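Local coordinates for amidohydrolase 3 domain-containing protein (Pyrococcus furiosus, PDB 3ICJ) that is an uncharacterized zinc-binding member of the amidohydrolase family that probably hydrolyses carbon-nitrogen bonds other than peptide bonds, at residues I209-I214 against K218-Y223. Residues are numbered along the deposited sequence; the frame is centred on the assembly and turned at random.
Sequences IINEKI and KDYKHY
Two first torsions prepare the meeting of Tyr220 with Asn211: at -84° that of Tyr220 swings the ring so that its hydroxyl end comes nearer to helix 200-214 than the direction of its CB alone would bring it, and that of Asn211 sets CG beside its backbone N, opposite the carbonyl carbon. A single hydrogen bond results, Tyr220 OH giving its proton to Asn211 O over 2.9 Å. The carbonyl lies at the edge of the ring, near its plane, while the hydroxyl comes to it from the side, with a C=O...donor angle of 115° and a tilt of 24° from the carbonyl plane. Beyond this bond, Tyr220 OH rests against Asn211 CB at 3.5 Å. The two side chains cross at about a right angle, and the amide is steeply turned against the ring.

The pair illustrates how one long aromatic side chain can join consecutive helices, here 200-214 and 217-233; across segments 209-214 and 218-223 the nearest CA atoms, those of Asn211 and Tyr220, are still 9.4 Å apart. The turn between them is tied separately: Asp219 OD2 accepts from Thr216 N and forms a salt bridge with Arg135, which also bonds Ile214 O. Met109 and Asp105 of helix 104-112 and Ala251 of helix 246-257 pack on Tyr220, whose side chain lies about 9 Å from that of the zinc ligand His103.

A phenylalanine in place of Tyr220 would probably keep much of this packing but leave Asn211 O without its phenolic donor. Near the end of helix 200-214 the contact is thus one of directional polarity more than of buried area: a buried tyrosine spends its hydroxyl proton on a main-chain carbonyl, linking ring packing to the neighbouring helix backbone.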
loop_
_atom_site.group_PDB
_atom_site.type_symbol
_atom_site.label_atom_id
_atom_site.label_comp_id
_atom_site.label_asym_id
_atom_site.label_seq_id
_atom_site.Cartn_x
_atom_site.Cartn_y
_atom_site.Cartn_z
ATOM N N ILE A 209 6.977 6.780 -18.853
ATOM C CA ILE A 209 6.277 7.364 -20.002
ATOM C C ILE A 209 4.828 6.853 -20.094
ATOM O O ILE A 209 3.899 7.630 -20.332
ATOM C CB ILE A 209 7.049 7.151 -21.346
ATOM C CG1 ILE A 209 8.368 7.947 -21.345
ATOM C CG2 ILE A 209 6.205 7.606 -22.523
ATOM C CD1 ILE A 209 9.392 7.488 -22.402
ATOM N N ILE A 210 4.647 5.557 -19.873
ATOM C CA ILE A 210 3.314 4.958 -19.807
ATOM C C ILE A 210 2.429 5.639 -18.746
ATOM O O ILE A 210 1.307 6.074 -19.038
ATOM C CB ILE A 210 3.405 3.429 -19.579
ATOM C CG1 ILE A 210 3.852 2.746 -20.871
ATOM C CG2 ILE A 210 2.048 2.865 -19.090
ATOM C CD1 ILE A 210 4.416 1.336 -20.697
ATOM N N ASN A 211 2.966 5.777 -17.537
ATOM C CA ASN A 211 2.228 6.346 -16.409
ATOM C C ASN A 211 1.930 7.840 -16.518
ATOM O O ASN A 211 0.867 8.296 -16.095
ATOM C CB ASN A 211 2.963 6.086 -15.089
ATOM C CG ASN A 211 3.003 4.613 -14.713
ATOM O OD1 ASN A 211 2.193 3.806 -15.179
ATOM N ND2 ASN A 211 3.955 4.256 -13.861
ATOM N N GLU A 212 2.873 8.593 -17.070
ATOM C CA GLU A 212 2.763 10.046 -17.131
ATOM C C GLU A 212 2.192 10.596 -18.445
ATOM O O GLU A 212 1.435 11.567 -18.424
ATOM C CB GLU A 212 4.118 10.695 -16.834
ATOM C CG GLU A 212 4.664 10.362 -15.451
ATOM C CD GLU A 212 6.021 10.992 -15.176
ATOM O OE1 GLU A 212 6.442 10.976 -14.004
ATOM O OE2 GLU A 212 6.668 11.496 -16.119
ATOM N N LYS A 213 2.566 9.990 -19.571
ATOM C CA LYS A 213 2.142 10.476 -20.890
ATOM C C LYS A 213 0.964 9.718 -21.526
ATOM O O LYS A 213 0.033 10.346 -22.005
ATOM C CB LYS A 213 3.322 10.523 -21.875
ATOM C CG LYS A 213 2.968 11.205 -23.199
ATOM C CD LYS A 213 4.044 11.080 -24.269
ATOM C CE LYS A 213 3.576 11.766 -25.553
ATOM N NZ LYS A 213 4.546 11.615 -26.665
ATOM N N ILE A 214 1.011 8.386 -21.527
ATOM C CA ILE A 214 0.078 7.566 -22.331
ATOM C C ILE A 214 -1.277 7.278 -21.662
ATOM O O ILE A 214 -2.333 7.489 -22.271
ATOM C CB ILE A 214 0.756 6.255 -22.788
ATOM C CG1 ILE A 214 1.993 6.582 -23.625
ATOM C CG2 ILE A 214 -0.210 5.376 -23.578
ATOM C CD1 ILE A 214 3.039 5.507 -23.584
ATOM N N LYS A 218 -9.196 9.124 -17.267
ATOM C CA LYS A 218 -10.205 8.051 -17.314
ATOM C C LYS A 218 -9.623 6.660 -17.012
ATOM O O LYS A 218 -10.224 5.888 -16.256
ATOM C CB LYS A 218 -10.903 8.012 -18.680
ATOM C CG LYS A 218 -12.189 8.812 -18.802
ATOM C CD LYS A 218 -12.709 8.813 -20.250
ATOM C CE LYS A 218 -13.091 7.416 -20.768
ATOM N NZ LYS A 218 -14.494 7.041 -20.426
ATOM N N ASP A 219 -8.460 6.343 -17.593
ATOM C CA ASP A 219 -7.767 5.077 -17.278
ATOM C C ASP A 219 -7.494 4.986 -15.772
ATOM O O ASP A 219 -7.740 3.940 -15.159
ATOM C CB ASP A 219 -6.429 4.948 -17.995
ATOM C CG ASP A 219 -6.546 4.858 -19.499
ATOM O OD1 ASP A 219 -7.531 4.296 -20.020
ATOM O OD2 ASP A 219 -5.600 5.323 -20.165
ATOM N N TYR A 220 -7.020 6.077 -15.171
ATOM C CA TYR A 220 -6.741 6.071 -13.723
ATOM C C TYR A 220 -7.976 5.916 -12.852
ATOM O O TYR A 220 -7.912 5.211 -11.842
ATOM C CB TYR A 220 -5.956 7.300 -13.263
ATOM C CG TYR A 220 -4.472 7.159 -13.442
ATOM C CD1 TYR A 220 -3.873 7.443 -14.665
ATOM C CD2 TYR A 220 -3.665 6.722 -12.398
ATOM C CE1 TYR A 220 -2.499 7.313 -14.846
ATOM C CE2 TYR A 220 -2.271 6.588 -12.563
ATOM C CZ TYR A 220 -1.702 6.891 -13.799
ATOM O OH TYR A 220 -0.343 6.765 -13.993
ATOM N N LYS A 221 -9.095 6.517 -13.270
ATOM C CA LYS A 221 -10.377 6.368 -12.554
ATOM C C LYS A 221 -10.790 4.907 -12.523
ATOM O O LYS A 221 -11.226 4.396 -11.497
ATOM C CB LYS A 221 -11.479 7.192 -13.229
ATOM C CG LYS A 221 -11.377 8.704 -13.025
ATOM C CD LYS A 221 -12.463 9.419 -13.809
ATOM C CE LYS A 221 -13.809 9.273 -13.115
ATOM N NZ LYS A 221 -14.934 9.726 -13.989
ATOM N N HIS A 222 -10.646 4.255 -13.671
ATOM C CA HIS A 222 -10.969 2.849 -13.827
ATOM C C HIS A 222 -10.082 1.949 -12.942
ATOM O O HIS A 222 -10.590 1.072 -12.243
ATOM C CB HIS A 222 -10.872 2.453 -15.299
ATOM C CG HIS A 222 -11.517 1.137 -15.596
ATOM N ND1 HIS A 222 -10.880 -0.066 -15.388
ATOM C CD2 HIS A 222 -12.752 0.834 -16.059
ATOM C CE1 HIS A 222 -11.689 -1.054 -15.723
ATOM N NE2 HIS A 222 -12.831 -0.535 -16.133
ATOM N N TYR A 223 -8.771 2.181 -12.970
ATOM C CA TYR A 223 -7.827 1.460 -12.090
ATOM C C TYR A 223 -8.181 1.605 -10.625
ATOM O O TYR A 223 -8.228 0.622 -9.880
ATOM C CB TYR A 223 -6.373 1.927 -12.332
ATOM C CG TYR A 223 -5.856 1.570 -13.727
ATOM C CD1 TYR A 223 -6.269 0.393 -14.355
ATOM C CD2 TYR A 223 -4.966 2.398 -14.410
ATOM C CE1 TYR A 223 -5.814 0.045 -15.619
ATOM C CE2 TYR A 223 -4.502 2.054 -15.688
ATOM C CZ TYR A 223 -4.936 0.878 -16.278
ATOM O OH TYR A 223 -4.499 0.510 -17.524
#